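Long-range contact in hypothetical conserved protein (Geobacillus kaustophilus, PDB 2PCS), which is of unknown function but belongs to the CoxG family of the Bet v 1-like clan and probably binds a small ligand within its fold: residues A[13-25]-A[66-78]. Sequence-based numbering, arbitrary orientation.
Sequences GTVEEVWSKLMDP and EVTDIKPPYHYKL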
loop_
_atom_site.group_PDB
_atom_site.type_symbol
_atom_site.label_atom_id
_atom_site.label_comp_id
_atom_site.label_asym_id
_atom_site.label_seq_id
_atom_site.Cartn_x
_atom_site.Cartn_y
_atom_site.Cartn_z
ATOM N N GLY A 13 9.268 13.838 8.091
ATOM C CA GLY A 13 8.061 14.333 8.769
ATOM C C GLY A 13 7.963 13.642 10.086
ATOM O O GLY A 13 8.605 12.602 10.295
ATOM N N THR A 14 7.176 14.192 10.999
ATOM C CA THR A 14 6.974 13.502 12.276
ATOM C C THR A 14 5.979 12.352 12.134
ATOM O O THR A 14 5.259 12.244 11.119
ATOM C CB THR A 14 6.481 14.439 13.368
ATOM O OG1 THR A 14 5.193 14.959 13.001
ATOM C CG2 THR A 14 7.500 15.595 13.626
ATOM N N VAL A 15 5.937 11.506 13.163
ATOM C CA VAL A 15 5.079 10.329 13.153
ATOM C C VAL A 15 3.655 10.783 12.880
ATOM O O VAL A 15 2.966 10.212 12.051
ATOM C CB VAL A 15 5.141 9.556 14.472
ATOM C CG1 VAL A 15 3.983 8.538 14.563
ATOM C CG2 VAL A 15 6.499 8.850 14.620
ATOM N N GLU A 16 3.236 11.825 13.585
ATOM C CA GLU A 16 1.967 12.496 13.337
ATOM C C GLU A 16 1.816 13.053 11.921
ATOM O O GLU A 16 0.752 13.026 11.363
ATOM C CB GLU A 16 1.718 13.594 14.400
ATOM C CG GLU A 16 0.503 14.527 14.131
ATOM C CD GLU A 16 -0.878 13.821 13.995
ATOM O OE1 GLU A 16 -1.056 12.679 14.473
ATOM O OE2 GLU A 16 -1.809 14.432 13.417
ATOM N N GLU A 17 2.868 13.576 11.328
ATOM C CA GLU A 17 2.702 14.124 9.975
ATOM C C GLU A 17 2.393 13.008 8.982
ATOM O O GLU A 17 1.541 13.179 8.101
ATOM C CB GLU A 17 3.919 14.963 9.552
ATOM C CG GLU A 17 3.898 16.354 10.233
ATOM C CD GLU A 17 5.291 16.984 10.497
ATOM O OE1 GLU A 17 6.324 16.267 10.439
ATOM O OE2 GLU A 17 5.331 18.211 10.784
ATOM N N VAL A 18 3.056 11.862 9.176
ATOM C CA VAL A 18 2.938 10.680 8.329
ATOM C C VAL A 18 1.612 9.985 8.562
ATOM O O VAL A 18 0.881 9.722 7.617
ATOM C CB VAL A 18 4.129 9.710 8.577
ATOM C CG1 VAL A 18 4.007 8.434 7.748
ATOM C CG2 VAL A 18 5.450 10.464 8.285
ATOM N N TRP A 19 1.278 9.740 9.825
ATOM C CA TRP A 19 0.005 9.106 10.165
ATOM C C TRP A 19 -1.234 9.827 9.556
ATOM O O TRP A 19 -2.149 9.166 9.018
ATOM C CB TRP A 19 -0.130 8.957 11.670
ATOM C CG TRP A 19 -1.399 8.329 12.072
ATOM C CD1 TRP A 19 -2.599 8.968 12.364
ATOM C CD2 TRP A 19 -1.634 6.926 12.238
ATOM N NE1 TRP A 19 -3.551 8.027 12.693
ATOM C CE2 TRP A 19 -2.987 6.773 12.635
ATOM C CE3 TRP A 19 -0.834 5.780 12.083
ATOM C CZ2 TRP A 19 -3.559 5.517 12.875
ATOM C CZ3 TRP A 19 -1.389 4.546 12.372
ATOM C CH2 TRP A 19 -2.744 4.416 12.749
ATOM N N SER A 20 -1.257 11.149 9.607
ATOM C CA SER A 20 -2.387 11.885 9.016
ATOM C C SER A 20 -2.496 11.766 7.473
ATOM O O SER A 20 -3.601 11.882 6.958
ATOM C CB SER A 20 -2.373 13.370 9.399
ATOM O OG SER A 20 -1.522 14.072 8.517
ATOM N N LYS A 21 -1.376 11.546 6.761
ATOM C CA LYS A 21 -1.455 11.260 5.309
ATOM C C LYS A 21 -1.943 9.852 5.052
ATOM O O LYS A 21 -2.808 9.617 4.195
ATOM C CB LYS A 21 -0.132 11.490 4.572
ATOM C CG LYS A 21 0.247 12.963 4.416
ATOM C CD LYS A 21 -0.858 13.833 3.821
ATOM C CE LYS A 21 -0.656 15.343 4.164
ATOM N NZ LYS A 21 -1.705 16.256 3.534
ATOM N N LEU A 22 -1.407 8.914 5.826
ATOM C CA LEU A 22 -1.734 7.530 5.649
ATOM C C LEU A 22 -3.211 7.216 5.976
ATOM O O LEU A 22 -3.756 6.202 5.527
ATOM C CB LEU A 22 -0.783 6.689 6.494
ATOM C CG LEU A 22 0.683 6.605 6.079
ATOM C CD1 LEU A 22 1.452 5.898 7.146
ATOM C CD2 LEU A 22 0.862 5.891 4.707
ATOM N N MET A 23 -3.849 8.060 6.783
ATOM C CA MET A 23 -5.231 7.820 7.194
ATOM C C MET A 23 -6.240 8.678 6.422
ATOM O O MET A 23 -7.444 8.576 6.645
ATOM C CB MET A 23 -5.398 8.029 8.706
ATOM C CG MET A 23 -4.658 7.041 9.543
ATOM S SD MET A 23 -5.215 5.335 9.383
ATOM C CE MET A 23 -6.419 5.497 10.669
ATOM N N ASP A 24 -5.755 9.471 5.477
ATOM C CA ASP A 24 -6.608 10.368 4.689
ATOM C C ASP A 24 -7.017 9.743 3.356
ATOM O O ASP A 24 -6.205 9.736 2.430
ATOM C CB ASP A 24 -5.808 11.624 4.391
ATOM C CG ASP A 24 -6.668 12.794 3.972
ATOM O OD1 ASP A 24 -7.805 12.612 3.459
ATOM O OD2 ASP A 24 -6.177 13.927 4.151
ATOM N N PRO A 25 -8.258 9.227 3.233
ATOM C CA PRO A 25 -8.605 8.522 1.987
ATOM C C PRO A 25 -8.496 9.303 0.671
ATOM O O PRO A 25 -8.247 8.697 -0.356
ATOM C CB PRO A 25 -10.030 7.999 2.223
ATOM C CG PRO A 25 -10.530 8.667 3.399
ATOM C CD PRO A 25 -9.368 9.218 4.195
ATOM N N GLU A 66 -9.526 -3.036 3.840
ATOM C CA GLU A 66 -9.907 -2.793 5.238
ATOM C C GLU A 66 -8.716 -2.418 6.151
ATOM O O GLU A 66 -7.762 -3.169 6.261
ATOM C CB GLU A 66 -10.650 -3.980 5.844
ATOM C CG GLU A 66 -11.403 -3.546 7.127
ATOM C CD GLU A 66 -12.093 -4.688 7.879
ATOM O OE1 GLU A 66 -12.691 -4.434 8.989
ATOM O OE2 GLU A 66 -12.023 -5.839 7.365
ATOM N N VAL A 67 -8.795 -1.245 6.781
ATOM C CA VAL A 67 -7.852 -0.821 7.830
ATOM C C VAL A 67 -8.291 -1.359 9.210
ATOM O O VAL A 67 -9.348 -1.014 9.679
ATOM C CB VAL A 67 -7.696 0.734 7.835
ATOM C CG1 VAL A 67 -6.446 1.163 8.573
ATOM C CG2 VAL A 67 -7.624 1.273 6.403
ATOM N N THR A 68 -7.513 -2.240 9.841
ATOM C CA THR A 68 -7.853 -2.771 11.160
ATOM C C THR A 68 -6.711 -2.570 12.217
ATOM O O THR A 68 -5.659 -2.046 11.875
ATOM C CB THR A 68 -8.189 -4.248 11.059
ATOM O OG1 THR A 68 -7.002 -4.985 10.771
ATOM C CG2 THR A 68 -9.152 -4.494 9.937
ATOM N N ASP A 69 -6.952 -2.960 13.483
ATOM C CA ASP A 69 -5.992 -2.900 14.601
ATOM C C ASP A 69 -5.361 -1.516 14.669
ATOM O O ASP A 69 -4.181 -1.355 14.811
ATOM C CB ASP A 69 -4.942 -4.026 14.433
ATOM C CG ASP A 69 -4.188 -4.375 15.725
ATOM O OD1 ASP A 69 -4.748 -4.248 16.836
ATOM O OD2 ASP A 69 -3.013 -4.821 15.634
ATOM N N ILE A 70 -6.183 -0.502 14.552
ATOM C CA ILE A 70 -5.714 0.832 14.303
ATOM C C ILE A 70 -5.270 1.466 15.586
ATOM O O ILE A 70 -6.109 1.682 16.489
ATOM C CB ILE A 70 -6.808 1.701 13.767
ATOM C CG1 ILE A 70 -7.331 1.170 12.399
ATOM C CG2 ILE A 70 -6.289 3.100 13.695
ATOM C CD1 ILE A 70 -8.379 2.113 11.658
ATOM N N LYS A 71 -3.976 1.805 15.657
ATOM C CA LYS A 71 -3.445 2.421 16.822
ATOM C C LYS A 71 -2.707 3.749 16.809
ATOM O O LYS A 71 -1.535 3.768 16.530
ATOM C CB LYS A 71 -2.560 1.445 17.601
ATOM C CG LYS A 71 -3.205 0.123 18.065
ATOM C CD LYS A 71 -2.095 -0.842 18.462
ATOM C CE LYS A 71 -2.596 -2.216 18.721
ATOM N NZ LYS A 71 -3.951 -2.071 19.347
ATOM N N PRO A 72 -3.405 4.870 16.857
ATOM C CA PRO A 72 -2.982 6.086 16.224
ATOM C C PRO A 72 -1.899 6.616 17.217
ATOM O O PRO A 72 -1.868 6.212 18.416
ATOM C CB PRO A 72 -4.187 7.025 16.357
ATOM C CG PRO A 72 -5.361 6.099 16.622
ATOM C CD PRO A 72 -4.810 4.911 17.311
ATOM N N PRO A 73 -0.940 7.412 16.726
ATOM C CA PRO A 73 -0.668 7.603 15.330
ATOM C C PRO A 73 0.498 6.652 14.854
ATOM O O PRO A 73 1.313 7.056 14.032
ATOM C CB PRO A 73 -0.215 9.055 15.348
ATOM C CG PRO A 73 0.765 9.051 16.584
ATOM C CD PRO A 73 -0.000 8.195 17.577
ATOM N N TYR A 74 0.564 5.399 15.306
ATOM C CA TYR A 74 1.771 4.616 15.042
ATOM C C TYR A 74 1.653 3.192 14.474
ATOM O O TYR A 74 2.646 2.609 14.089
ATOM C CB TYR A 74 2.632 4.530 16.336
ATOM C CG TYR A 74 1.946 3.724 17.409
ATOM C CD1 TYR A 74 1.033 4.334 18.297
ATOM C CD2 TYR A 74 2.187 2.366 17.536
ATOM C CE1 TYR A 74 0.389 3.593 19.282
ATOM C CE2 TYR A 74 1.533 1.609 18.514
ATOM C CZ TYR A 74 0.633 2.234 19.383
ATOM O OH TYR A 74 -0.038 1.477 20.335
ATOM N N HIS A 75 0.498 2.576 14.460
ATOM C CA HIS A 75 0.420 1.220 13.972
ATOM C C HIS A 75 -0.926 0.923 13.307
ATOM O O HIS A 75 -1.956 1.316 13.815
ATOM C CB HIS A 75 0.641 0.276 15.118
ATOM C CG HIS A 75 0.201 -1.129 14.831
ATOM N ND1 HIS A 75 1.076 -2.122 14.451
ATOM C CD2 HIS A 75 -1.028 -1.701 14.867
ATOM C CE1 HIS A 75 0.411 -3.252 14.284
ATOM N NE2 HIS A 75 -0.866 -3.026 14.553
ATOM N N TYR A 76 -0.941 0.212 12.178
ATOM C CA TYR A 76 -2.198 -0.425 11.707
ATOM C C TYR A 76 -1.974 -1.690 10.896
ATOM O O TYR A 76 -0.830 -2.057 10.581
ATOM C CB TYR A 76 -3.089 0.553 10.982
ATOM C CG TYR A 76 -2.439 1.153 9.768
ATOM C CD1 TYR A 76 -1.477 2.193 9.892
ATOM C CD2 TYR A 76 -2.748 0.680 8.490
ATOM C CE1 TYR A 76 -0.861 2.757 8.748
ATOM C CE2 TYR A 76 -2.160 1.229 7.346
ATOM C CZ TYR A 76 -1.210 2.251 7.474
ATOM O OH TYR A 76 -0.649 2.781 6.331
ATOM N N LYS A 77 -3.071 -2.405 10.611
ATOM C CA LYS A 77 -3.040 -3.556 9.735
ATOM C C LYS A 77 -3.941 -3.310 8.542
ATOM O O LYS A 77 -4.884 -2.558 8.638
ATOM C CB LYS A 77 -3.430 -4.822 10.481
ATOM C CG LYS A 77 -2.466 -5.132 11.594
ATOM C CD LYS A 77 -2.777 -6.507 12.216
ATOM C CE LYS A 77 -1.635 -7.081 13.078
ATOM N NZ LYS A 77 -2.250 -7.968 14.155
ATOM N N LEU A 78 -3.606 -3.916 7.399
ATOM C CA LEU A 78 -4.413 -3.805 6.181
ATOM C C LEU A 78 -4.844 -5.166 5.708
ATOM O O LEU A 78 -4.029 -6.081 5.691
ATOM C CB LEU A 78 -3.638 -3.139 5.036
ATOM C CG LEU A 78 -3.434 -1.635 5.021
ATOM C CD1 LEU A 78 -2.867 -1.366 3.620
ATOM C CD2 LEU A 78 -4.699 -0.710 5.299
#
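Trp19 of helix 15-22 lies flat against the turn 72-74, with a cis peptide bond before Pro73, which joins strands 59-71 and 75-84 in the antiparallel sheet of this Bet v 1-like, helix-grip fold. Two CH-pi contacts share one indole face: Pro73 CA stands 3.4 Å from the centroid of the five-membered ring and Pro72 CA 3.8 Å from that of the six-membered ring. With CG anti to the backbone N (chi1 180°), the indole reaches from the helix across the turn. On its opposite face sits Met23 CG, while Ile70 CG2 meets the ring edge in plane, 3.7 Å from Trp19 CZ2. Replacing this tryptophan with an alanine would probably open a gap between helix and turn and strip both prolines of their aromatic cover. Tyr76 points toward the helix from strand 75-84, its ring plane turned 78° from the indole, with Tyr76 CD1 3.4 Å from Trp19 CZ3. Met23 SD hangs above the tyrosine face in a Met-aromatic contact, 5.0 Å from the ring centroid. The nearest atoms of the Tyr76 side chain and an unidentified bound ligand are about 3 Å apart, consistent with a place in the wall of a ligand pocket. At the phenol end, Tyr76 OH packs against Leu22 CD2 at 3.8 Å.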